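Local coordinates for uncharacterized protein (Streptococcus mutans, PDB 3L9A), which is of unknown function but forms the C-terminal domain of a phage-associated, CHAP-containing protein that may act in cell-wall hydrolysis, at residues A[25-33]-A[43-52]; A[11-21]-A[60-71]. One frame throughout, in Å; residues are numbered along the deposited sequence.

Both contacts build on the same mixed sheet, in which strands 31-35 and 11-15 are neighbours, and the centres of the two contacts lie about 11 Å apart. Contact 1 joins strand 31-35 to the chain leading into helix 46-55; contact 2 sets strand 61-66, an outermost strand of the sheet within this chain, beside strand 11-15. The two meet where E49 OE2 lies 2.6 Å from Y61 OH, a probable hydrogen bond, next to the bound sodium ion, and again where V31 CG1 packs 3.6 Å from F12 CD1. A third junction, A27 O to T15 OG1 at 2.7 Å, probably a hydrogen bond as well, ties the A27-A30 turn of contact 1 to T15.

Contact 1: A[25-33]-A[43-52]; sequences HYAKGAVLH and WVIADQENFI. With NA (sodium ion), chain C.
The indole of W43 lies against the turn and strand of 25-33, and A30 CB sits over one face of its five-membered ring, 3.5 Å from the centroid, in a CH-pi contact. Around this point the packing is close: A27 CB reaches the far end of the indole at CH2 (3.7 Å), while CE3 of W43 approaches the edge of the Y26 ring. CG of W43 stands anti to the backbone N (chi1 -177°), which carries the indole along the A27-A30 turn. L32 and W43 form an antiparallel non-hydrogen-bonded pair, and V44 N donates to V31 O (3.0 Å). Beyond V44 the contact thins. V31 CG2 meets the carboxylate of E49 at 3.8 Å, and the extended E49 chain takes OE2 to the sodium ion (2.7 Å) while OE1 accepts from a water that also binds the metal; OE2 also hydrogen-bonds Y61 OH. A glycerol, probably from the crystallisation liquor, bonds to W43 NE1 and E49 OE1 on this polar side. I52 CD1 closes the other end at H33 CD2 (3.6 Å). Helix 46-55 thus packs beside strand 31-35, with F12 of strand 11-15 touching both V31 and I52, and F82 of strand 81-83 packed on Y26 and L32.

Contact 2: A[11-21]-A[60-71]; sequences FFVITNSEYTF and EYVEKNASPAFL
F12 and Y61 stack in an offset pair, centroids 4.7 Å apart and planes at 29°, with F12 CD2 over the face of the tyrosine ring. Beneath them the backbones pair in parallel: F12 N donates to E60 O and V62 N to F12 O, then I14 N to E63 O. The chain turns a corner at K64 and N65, and A66 N returns to I14 O (2.8 Å).

A66 O is gripped twice, by N16 N at 2.9 Å and by Y19 OH at 2.8 Å, the two donors reaching it from opposite faces of the carbonyl plane. The Y19 ring is brought there by CG lying between the backbone N and the carbonyl carbon (chi1 53°); P68 CG covers one of its faces in a CH-pi contact, 3.7 Å from the centroid, and L71 CD1 touches its edge. L71 CB stands likewise over a face of F21, 3.6 Å from the centroid. V13 fills the angle between strand and helix, CG1 meeting F70 CE1 and CG2 meeting L71 CD2.

Further out, S67 N-caps helix 68-78, its OG accepting from F70 N, probably helping to place P68 and L71. Y61 OH bonds to E49 and K53, while E60 forms a salt bridge with K57 of the third subunit. Main-chain bonds and aromatic faces thus carry the joint, doubly held A66 O securing the approach to the helix.

Contact 1: A[25-33]-A[43-52]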
loop_
_atom_site.group_PDB
_atom_site.type_symbol
_atom_site.label_atom_id
_atom_site.label_comp_id
_atom_site.label_asym_id
_atom_site.label_seq_id
_atom_site.Cartn_x
_atom_site.Cartn_y
_atom_site.Cartn_z
ATOM N N HIS A 25 -16.351 -20.596 7.697
ATOM C CA HIS A 25 -17.717 -20.308 8.107
ATOM C C HIS A 25 -17.871 -18.866 8.557
ATOM O O HIS A 25 -17.111 -18.386 9.403
ATOM C CB HIS A 25 -18.140 -21.240 9.246
ATOM C CG HIS A 25 -19.393 -20.820 9.940
ATOM N ND1 HIS A 25 -20.649 -21.069 9.428
ATOM C CD2 HIS A 25 -19.584 -20.152 11.102
ATOM C CE1 HIS A 25 -21.560 -20.597 10.263
ATOM N NE2 HIS A 25 -20.941 -20.027 11.280
ATOM N N TYR A 26 -18.888 -18.204 8.013
ATOM C CA TYR A 26 -19.273 -16.866 8.461
ATOM C C TYR A 26 -20.735 -16.866 8.891
ATOM O O TYR A 26 -21.603 -17.317 8.133
ATOM C CB TYR A 26 -19.071 -15.829 7.350
ATOM C CG TYR A 26 -17.633 -15.692 6.903
ATOM C CD1 TYR A 26 -16.647 -15.266 7.784
ATOM C CD2 TYR A 26 -17.262 -15.986 5.599
ATOM C CE1 TYR A 26 -15.323 -15.135 7.383
ATOM C CE2 TYR A 26 -15.936 -15.867 5.184
ATOM C CZ TYR A 26 -14.973 -15.441 6.079
ATOM O OH TYR A 26 -13.666 -15.315 5.661
ATOM N N ALA A 27 -21.018 -16.339 10.085
ATOM C CA ALA A 27 -22.406 -16.050 10.468
ATOM C C ALA A 27 -22.989 -14.961 9.575
ATOM O O ALA A 27 -22.250 -14.185 8.963
ATOM C CB ALA A 27 -22.481 -15.616 11.929
ATOM N N LYS A 28 -24.313 -14.888 9.518
ATOM C CA LYS A 28 -24.967 -13.718 8.948
ATOM C C LYS A 28 -24.539 -12.475 9.730
ATOM O O LYS A 28 -24.458 -12.510 10.953
ATOM C CB LYS A 28 -26.486 -13.887 9.015
ATOM C CG LYS A 28 -27.266 -12.707 8.458
ATOM C CD LYS A 28 -28.772 -12.972 8.410
ATOM C CE LYS A 28 -29.521 -11.721 7.974
ATOM N NZ LYS A 28 -30.976 -11.970 7.786
ATOM N N GLY A 29 -24.255 -11.380 9.028
ATOM C CA GLY A 29 -23.875 -10.142 9.697
ATOM C C GLY A 29 -22.433 -10.104 10.165
ATOM O O GLY A 29 -22.055 -9.215 10.925
ATOM N N ALA A 30 -21.623 -11.068 9.730
ATOM C CA ALA A 30 -20.203 -11.065 10.053
ATOM C C ALA A 30 -19.541 -9.876 9.359
ATOM O O ALA A 30 -19.688 -9.687 8.148
ATOM C CB ALA A 30 -19.558 -12.354 9.593
ATOM N N VAL A 31 -18.819 -9.067 10.126
ATOM C CA VAL A 31 -18.041 -7.964 9.572
ATOM C C VAL A 31 -16.665 -8.499 9.205
ATOM O O VAL A 31 -15.938 -9.022 10.060
ATOM C CB VAL A 31 -17.945 -6.780 10.560
ATOM C CG1 VAL A 31 -17.048 -5.684 10.009
ATOM C CG2 VAL A 31 -19.356 -6.252 10.872
ATOM N N LEU A 32 -16.338 -8.385 7.919
ATOM C CA LEU A 32 -15.056 -8.844 7.410
ATOM C C LEU A 32 -14.179 -7.649 7.080
ATOM O O LEU A 32 -14.592 -6.745 6.337
ATOM C CB LEU A 32 -15.250 -9.705 6.160
ATOM C CG LEU A 32 -16.316 -10.795 6.237
ATOM C CD1 LEU A 32 -16.279 -11.651 4.981
ATOM C CD2 LEU A 32 -16.153 -11.660 7.490
ATOM N N HIS A 33 -12.992 -7.623 7.677
ATOM C CA HIS A 33 -11.984 -6.630 7.349
ATOM C C HIS A 33 -11.196 -7.145 6.157
ATOM O O HIS A 33 -10.616 -8.234 6.220
ATOM C CB HIS A 33 -11.036 -6.411 8.522
ATOM C CG HIS A 33 -10.015 -5.349 8.266
ATOM N ND1 HIS A 33 -8.711 -5.633 7.919
ATOM C CD2 HIS A 33 -10.121 -3.996 8.266
ATOM C CE1 HIS A 33 -8.050 -4.495 7.748
ATOM N NE2 HIS A 33 -8.879 -3.488 7.966
ATOM N N TRP A 43 -12.751 -12.271 9.707
ATOM C CA TRP A 43 -13.930 -11.942 10.482
ATOM C C TRP A 43 -13.497 -11.299 11.793
ATOM O O TRP A 43 -12.877 -11.939 12.635
ATOM C CB TRP A 43 -14.708 -13.230 10.709
ATOM C CG TRP A 43 -16.019 -13.116 11.433
ATOM C CD1 TRP A 43 -16.660 -11.970 11.852
ATOM C CD2 TRP A 43 -16.868 -14.209 11.796
ATOM N NE1 TRP A 43 -17.854 -12.301 12.466
ATOM C CE2 TRP A 43 -18.000 -13.667 12.444
ATOM C CE3 TRP A 43 -16.772 -15.601 11.641
ATOM C CZ2 TRP A 43 -19.029 -14.476 12.942
ATOM C CZ3 TRP A 43 -17.785 -16.399 12.138
ATOM C CH2 TRP A 43 -18.898 -15.835 12.779
ATOM N N VAL A 44 -13.816 -10.016 11.949
ATOM C CA VAL A 44 -13.442 -9.278 13.151
ATOM C C VAL A 44 -14.519 -9.375 14.215
ATOM O O VAL A 44 -15.702 -9.384 13.905
ATOM C CB VAL A 44 -13.130 -7.773 12.858
ATOM C CG1 VAL A 44 -11.868 -7.648 12.023
ATOM C CG2 VAL A 44 -14.316 -7.037 12.210
ATOM N N ILE A 45 -14.105 -9.427 15.473
ATOM C CA ILE A 45 -15.050 -9.240 16.570
ATOM C C ILE A 45 -15.308 -7.740 16.756
ATOM O O ILE A 45 -14.547 -6.895 16.253
ATOM C CB ILE A 45 -14.579 -9.905 17.891
ATOM C CG1 ILE A 45 -13.294 -9.260 18.430
ATOM C CG2 ILE A 45 -14.437 -11.418 17.711
ATOM C CD1 ILE A 45 -12.994 -9.609 19.894
ATOM N N ALA A 46 -16.363 -7.398 17.489
ATOM C CA ALA A 46 -16.742 -5.987 17.617
ATOM C C ALA A 46 -15.601 -5.113 18.119
ATOM O O ALA A 46 -15.382 -4.008 17.604
ATOM C CB ALA A 46 -17.977 -5.828 18.509
ATOM N N ASP A 47 -14.860 -5.581 19.118
ATOM C CA ASP A 47 -13.772 -4.760 19.651
ATOM C C ASP A 47 -12.691 -4.501 18.605
ATOM O O ASP A 47 -12.063 -3.434 18.598
ATOM C CB ASP A 47 -13.143 -5.401 20.895
ATOM C CG ASP A 47 -13.984 -5.231 22.151
ATOM O OD1 ASP A 47 -14.777 -4.273 22.240
ATOM O OD2 ASP A 47 -13.828 -6.060 23.075
ATOM N N GLN A 48 -12.446 -5.483 17.742
ATOM C CA GLN A 48 -11.495 -5.300 16.646
ATOM C C GLN A 48 -12.027 -4.340 15.577
ATOM O O GLN A 48 -11.296 -3.483 15.086
ATOM C CB GLN A 48 -11.147 -6.638 16.015
ATOM C CG GLN A 48 -10.299 -7.547 16.895
ATOM C CD GLN A 48 -10.073 -8.896 16.238
ATOM O OE1 GLN A 48 -10.992 -9.466 15.651
ATOM N NE2 GLN A 48 -8.849 -9.402 16.318
ATOM N N GLU A 49 -13.303 -4.494 15.213
ATOM C CA GLU A 49 -13.955 -3.578 14.293
ATOM C C GLU A 49 -13.795 -2.134 14.785
ATOM O O GLU A 49 -13.439 -1.230 14.018
ATOM C CB GLU A 49 -15.438 -3.951 14.201
ATOM C CG GLU A 49 -16.227 -3.088 13.247
ATOM C CD GLU A 49 -17.701 -3.470 13.199
ATOM O OE1 GLU A 49 -18.125 -4.366 13.957
ATOM O OE2 GLU A 49 -18.453 -2.860 12.417
ATOM N N ASN A 50 -14.041 -1.928 16.075
ATOM C CA ASN A 50 -13.936 -0.589 16.650
ATOM C C ASN A 50 -12.510 -0.071 16.688
ATOM O O ASN A 50 -12.264 1.098 16.395
ATOM C CB ASN A 50 -14.604 -0.549 18.013
ATOM C CG ASN A 50 -16.085 -0.737 17.900
ATOM O OD1 ASN A 50 -16.682 -0.375 16.883
ATOM N ND2 ASN A 50 -16.691 -1.311 18.928
ATOM N N PHE A 51 -11.571 -0.949 17.021
ATOM C CA PHE A 51 -10.156 -0.607 16.986
ATOM C C PHE A 51 -9.742 -0.117 15.599
ATOM O O PHE A 51 -9.080 0.914 15.466
ATOM C CB PHE A 51 -9.325 -1.826 17.385
ATOM C CG PHE A 51 -7.847 -1.582 17.340
ATOM C CD1 PHE A 51 -7.168 -1.175 18.479
ATOM C CD2 PHE A 51 -7.131 -1.728 16.152
ATOM C CE1 PHE A 51 -5.794 -0.940 18.437
ATOM C CE2 PHE A 51 -5.759 -1.479 16.109
ATOM C CZ PHE A 51 -5.098 -1.087 17.256
ATOM N N ILE A 52 -10.143 -0.856 14.567
ATOM C CA ILE A 52 -9.814 -0.496 13.198
ATOM C C ILE A 52 -10.290 0.924 12.906
ATOM O O ILE A 52 -9.567 1.690 12.277
ATOM C CB ILE A 52 -10.404 -1.511 12.211
ATOM C CG1 ILE A 52 -9.638 -2.834 12.314
ATOM C CG2 ILE A 52 -10.359 -0.976 10.774
ATOM C CD1 ILE A 52 -10.427 -4.040 11.821
HETATM NA NA NA C . -21.111 -3.051 12.323
HETATM O O HOH W 1 -20.865 -4.599 14.484
HETATM O O HOH W 2 -22.772 -4.681 12.223
#

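Contact 2: A[11-21]-A[60-71]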
loop_
_atom_site.group_PDB
_atom_site.type_symbol
_atom_site.label_atom_id
_atom_site.label_comp_id
_atom_site.label_asym_id
_atom_site.label_seq_id
_atom_site.Cartn_x
_atom_site.Cartn_y
_atom_site.Cartn_z
ATOM N N PHE A 11 -10.987 -2.129 3.537
ATOM C CA PHE A 11 -12.419 -1.838 3.596
ATOM C C PHE A 11 -13.138 -2.927 4.364
ATOM O O PHE A 11 -12.598 -4.021 4.554
ATOM C CB PHE A 11 -13.030 -1.643 2.197
ATOM C CG PHE A 11 -12.871 -2.827 1.258
ATOM C CD1 PHE A 11 -13.849 -3.811 1.178
ATOM C CD2 PHE A 11 -11.779 -2.918 0.406
ATOM C CE1 PHE A 11 -13.736 -4.870 0.271
ATOM C CE2 PHE A 11 -11.651 -3.992 -0.492
ATOM C CZ PHE A 11 -12.638 -4.954 -0.560
ATOM N N PHE A 12 -14.356 -2.626 4.804
ATOM C CA PHE A 12 -15.213 -3.629 5.426
ATOM C C PHE A 12 -16.305 -4.091 4.467
ATOM O O PHE A 12 -16.820 -3.305 3.656
ATOM C CB PHE A 12 -15.960 -3.035 6.623
ATOM C CG PHE A 12 -15.135 -2.801 7.864
ATOM C CD1 PHE A 12 -14.421 -3.834 8.478
ATOM C CD2 PHE A 12 -15.160 -1.553 8.477
ATOM C CE1 PHE A 12 -13.717 -3.600 9.670
ATOM C CE2 PHE A 12 -14.465 -1.321 9.662
ATOM C CZ PHE A 12 -13.748 -2.342 10.255
ATOM N N VAL A 13 -16.689 -5.356 4.609
ATOM C CA VAL A 13 -17.960 -5.845 4.080
ATOM C C VAL A 13 -18.688 -6.553 5.218
ATOM O O VAL A 13 -18.074 -6.904 6.230
ATOM C CB VAL A 13 -17.803 -6.792 2.848
ATOM C CG1 VAL A 13 -17.099 -6.081 1.700
ATOM C CG2 VAL A 13 -17.086 -8.074 3.208
ATOM N N ILE A 14 -19.992 -6.756 5.044
ATOM C CA ILE A 14 -20.811 -7.461 6.033
ATOM C C ILE A 14 -21.551 -8.562 5.298
ATOM O O ILE A 14 -22.181 -8.303 4.280
ATOM C CB ILE A 14 -21.813 -6.529 6.753
ATOM C CG1 ILE A 14 -21.111 -5.280 7.289
ATOM C CG2 ILE A 14 -22.518 -7.283 7.877
ATOM C CD1 ILE A 14 -22.010 -4.348 8.077
ATOM N N THR A 15 -21.475 -9.793 5.795
ATOM C CA THR A 15 -22.125 -10.904 5.083
ATOM C C THR A 15 -23.643 -10.776 5.111
ATOM O O THR A 15 -24.231 -10.386 6.132
ATOM C CB THR A 15 -21.720 -12.259 5.646
ATOM O OG1 THR A 15 -22.179 -12.341 6.996
ATOM C CG2 THR A 15 -20.200 -12.455 5.571
ATOM N N ASN A 16 -24.274 -11.118 3.988
ATOM C CA ASN A 16 -25.727 -11.015 3.859
ATOM C C ASN A 16 -26.494 -12.198 4.445
ATOM O O ASN A 16 -27.716 -12.138 4.572
ATOM C CB ASN A 16 -26.131 -10.830 2.391
ATOM C CG ASN A 16 -25.969 -12.101 1.563
ATOM O OD1 ASN A 16 -25.283 -13.040 1.960
ATOM N ND2 ASN A 16 -26.597 -12.119 0.389
ATOM N N SER A 17 -25.781 -13.274 4.771
ATOM C CA SER A 17 -26.399 -14.501 5.266
ATOM C C SER A 17 -25.278 -15.360 5.832
ATOM O O SER A 17 -24.101 -15.008 5.733
ATOM C CB SER A 17 -27.115 -15.244 4.128
ATOM O OG SER A 17 -26.207 -15.562 3.086
ATOM N N GLU A 18 -25.652 -16.487 6.426
ATOM C CA GLU A 18 -24.710 -17.454 6.957
ATOM C C GLU A 18 -24.239 -18.381 5.838
ATOM O O GLU A 18 -25.061 -18.955 5.101
ATOM C CB GLU A 18 -25.385 -18.247 8.078
ATOM C CG GLU A 18 -24.505 -19.304 8.725
ATOM C CD GLU A 18 -25.051 -19.803 10.049
ATOM O OE1 GLU A 18 -24.738 -20.944 10.419
ATOM O OE2 GLU A 18 -25.795 -19.064 10.734
ATOM N N TYR A 19 -22.922 -18.495 5.679
ATOM C CA TYR A 19 -22.371 -19.347 4.636
ATOM C C TYR A 19 -20.917 -19.669 4.898
ATOM O O TYR A 19 -20.257 -18.997 5.693
ATOM C CB TYR A 19 -22.547 -18.731 3.238
ATOM C CG TYR A 19 -22.048 -17.319 3.037
ATOM C CD1 TYR A 19 -20.682 -17.031 2.938
ATOM C CD2 TYR A 19 -22.951 -16.273 2.874
ATOM C CE1 TYR A 19 -20.231 -15.732 2.701
ATOM C CE2 TYR A 19 -22.514 -14.969 2.642
ATOM C CZ TYR A 19 -21.148 -14.710 2.550
ATOM O OH TYR A 19 -20.689 -13.430 2.292
ATOM N N THR A 20 -20.428 -20.701 4.210
ATOM C CA THR A 20 -18.990 -20.953 4.139
ATOM C C THR A 20 -18.469 -20.422 2.815
ATOM O O THR A 20 -19.018 -20.734 1.751
ATOM C CB THR A 20 -18.684 -22.457 4.213
ATOM O OG1 THR A 20 -19.177 -22.960 5.461
ATOM C CG2 THR A 20 -17.187 -22.734 4.112
ATOM N N PHE A 21 -17.424 -19.599 2.889
ATOM C CA PHE A 21 -16.745 -19.103 1.701
ATOM C C PHE A 21 -15.261 -19.399 1.849
ATOM O O PHE A 21 -14.688 -19.161 2.911
ATOM C CB PHE A 21 -16.969 -17.598 1.485
ATOM C CG PHE A 21 -16.265 -17.092 0.261
ATOM C CD1 PHE A 21 -16.826 -17.283 -1.003
ATOM C CD2 PHE A 21 -15.001 -16.509 0.356
ATOM C CE1 PHE A 21 -16.149 -16.859 -2.147
ATOM C CE2 PHE A 21 -14.327 -16.101 -0.772
ATOM C CZ PHE A 21 -14.898 -16.269 -2.026
ATOM N N GLU A 60 -14.333 2.415 4.928
ATOM C CA GLU A 60 -15.719 2.339 4.465
ATOM C C GLU A 60 -16.300 0.933 4.559
ATOM O O GLU A 60 -15.590 -0.051 4.357
ATOM C CB GLU A 60 -15.794 2.792 3.007
ATOM C CG GLU A 60 -15.491 4.260 2.781
ATOM C CD GLU A 60 -15.737 4.658 1.345
ATOM O OE1 GLU A 60 -14.874 4.363 0.490
ATOM O OE2 GLU A 60 -16.803 5.242 1.076
ATOM N N TYR A 61 -17.601 0.857 4.847
ATOM C CA TYR A 61 -18.366 -0.379 4.700
ATOM C C TYR A 61 -18.923 -0.366 3.289
ATOM O O TYR A 61 -19.975 0.224 3.025
ATOM C CB TYR A 61 -19.507 -0.443 5.716
ATOM C CG TYR A 61 -19.055 -0.535 7.155
ATOM C CD1 TYR A 61 -19.047 -1.757 7.828
ATOM C CD2 TYR A 61 -18.649 0.606 7.853
ATOM C CE1 TYR A 61 -18.641 -1.842 9.158
ATOM C CE2 TYR A 61 -18.234 0.529 9.179
ATOM C CZ TYR A 61 -18.238 -0.689 9.821
ATOM O OH TYR A 61 -17.830 -0.725 11.133
ATOM N N VAL A 62 -18.211 -1.000 2.368
ATOM C CA VAL A 62 -18.539 -0.802 0.952
ATOM C C VAL A 62 -19.697 -1.683 0.497
ATOM O O VAL A 62 -20.290 -1.424 -0.550
ATOM C CB VAL A 62 -17.321 -1.030 0.038
ATOM C CG1 VAL A 62 -16.219 -0.028 0.356
ATOM C CG2 VAL A 62 -16.807 -2.453 0.155
ATOM N N GLU A 63 -19.988 -2.742 1.259
ATOM C CA GLU A 63 -21.098 -3.625 0.955
ATOM C C GLU A 63 -21.575 -4.228 2.262
ATOM O O GLU A 63 -20.845 -4.989 2.900
ATOM C CB GLU A 63 -20.675 -4.730 -0.024
ATOM C CG GLU A 63 -21.764 -5.737 -0.358
ATOM C CD GLU A 63 -23.021 -5.075 -0.870
ATOM O OE1 GLU A 63 -24.007 -4.999 -0.109
ATOM O OE2 GLU A 63 -23.017 -4.618 -2.036
ATOM N N LYS A 64 -22.816 -3.923 2.637
ATOM C CA LYS A 64 -23.382 -4.461 3.871
ATOM C C LYS A 64 -24.295 -5.673 3.640
ATOM O O LYS A 64 -24.885 -6.198 4.590
ATOM C CB LYS A 64 -24.068 -3.355 4.692
ATOM C CG LYS A 64 -23.090 -2.256 5.147
ATOM C CD LYS A 64 -23.695 -1.294 6.171
ATOM C CE LYS A 64 -24.602 -0.262 5.528
ATOM N NZ LYS A 64 -25.076 0.717 6.554
ATOM N N ASN A 65 -24.387 -6.141 2.393
ATOM C CA ASN A 65 -25.132 -7.353 2.111
ATOM C C ASN A 65 -24.299 -8.220 1.194
ATOM O O ASN A 65 -24.744 -8.583 0.105
ATOM C CB ASN A 65 -26.526 -7.013 1.559
ATOM C CG ASN A 65 -27.464 -6.488 2.650
ATOM O OD1 ASN A 65 -27.433 -5.307 3.011
ATOM N ND2 ASN A 65 -28.258 -7.383 3.221
ATOM N N ALA A 66 -23.076 -8.544 1.636
ATOM C CA ALA A 66 -22.149 -9.262 0.767
ATOM C C ALA A 66 -22.501 -10.740 0.673
ATOM O O ALA A 66 -22.538 -11.451 1.686
ATOM C CB ALA A 66 -20.720 -9.095 1.271
ATOM N N SER A 67 -22.762 -11.190 -0.548
ATOM C CA SER A 67 -23.046 -12.591 -0.842
ATOM C C SER A 67 -21.721 -13.308 -1.130
ATOM O O SER A 67 -20.681 -12.667 -1.324
ATOM C CB SER A 67 -23.928 -12.676 -2.091
ATOM O OG SER A 67 -23.152 -12.234 -3.189
ATOM N N PRO A 68 -21.751 -14.646 -1.223
ATOM C CA PRO A 68 -20.546 -15.355 -1.675
ATOM C C PRO A 68 -20.023 -14.856 -3.028
ATOM O O PRO A 68 -18.815 -14.810 -3.229
ATOM C CB PRO A 68 -21.001 -16.821 -1.743
ATOM C CG PRO A 68 -22.135 -16.894 -0.716
ATOM C CD PRO A 68 -22.841 -15.567 -0.839
ATOM N N ALA A 69 -20.914 -14.480 -3.946
ATOM C CA ALA A 69 -20.480 -13.969 -5.253
ATOM C C ALA A 69 -19.690 -12.673 -5.112
ATOM O O ALA A 69 -18.740 -12.430 -5.862
ATOM C CB ALA A 69 -21.669 -13.776 -6.188
ATOM N N PHE A 70 -20.073 -11.838 -4.149
ATOM C CA PHE A 70 -19.342 -10.606 -3.881
ATOM C C PHE A 70 -17.936 -10.915 -3.351
ATOM O O PHE A 70 -16.939 -10.319 -3.790
ATOM C CB PHE A 70 -20.136 -9.745 -2.892
ATOM C CG PHE A 70 -19.700 -8.302 -2.867
ATOM C CD1 PHE A 70 -18.681 -7.873 -2.028
ATOM C CD2 PHE A 70 -20.312 -7.377 -3.710
ATOM C CE1 PHE A 70 -18.276 -6.528 -2.026
ATOM C CE2 PHE A 70 -19.922 -6.035 -3.715
ATOM C CZ PHE A 70 -18.903 -5.614 -2.882
ATOM N N LEU A 71 -17.845 -11.864 -2.421
ATOM C CA LEU A 71 -16.533 -12.257 -1.916
ATOM C C LEU A 71 -15.658 -12.856 -3.019
ATOM O O LEU A 71 -14.458 -12.622 -3.046
ATOM C CB LEU A 71 -16.648 -13.203 -0.718
ATOM C CG LEU A 71 -17.497 -12.731 0.471
ATOM C CD1 LEU A 71 -17.295 -13.657 1.665
ATOM C CD2 LEU A 71 -17.197 -11.294 0.867
HETATM O O HOH W 3 -26.892 -9.369 -1.349
#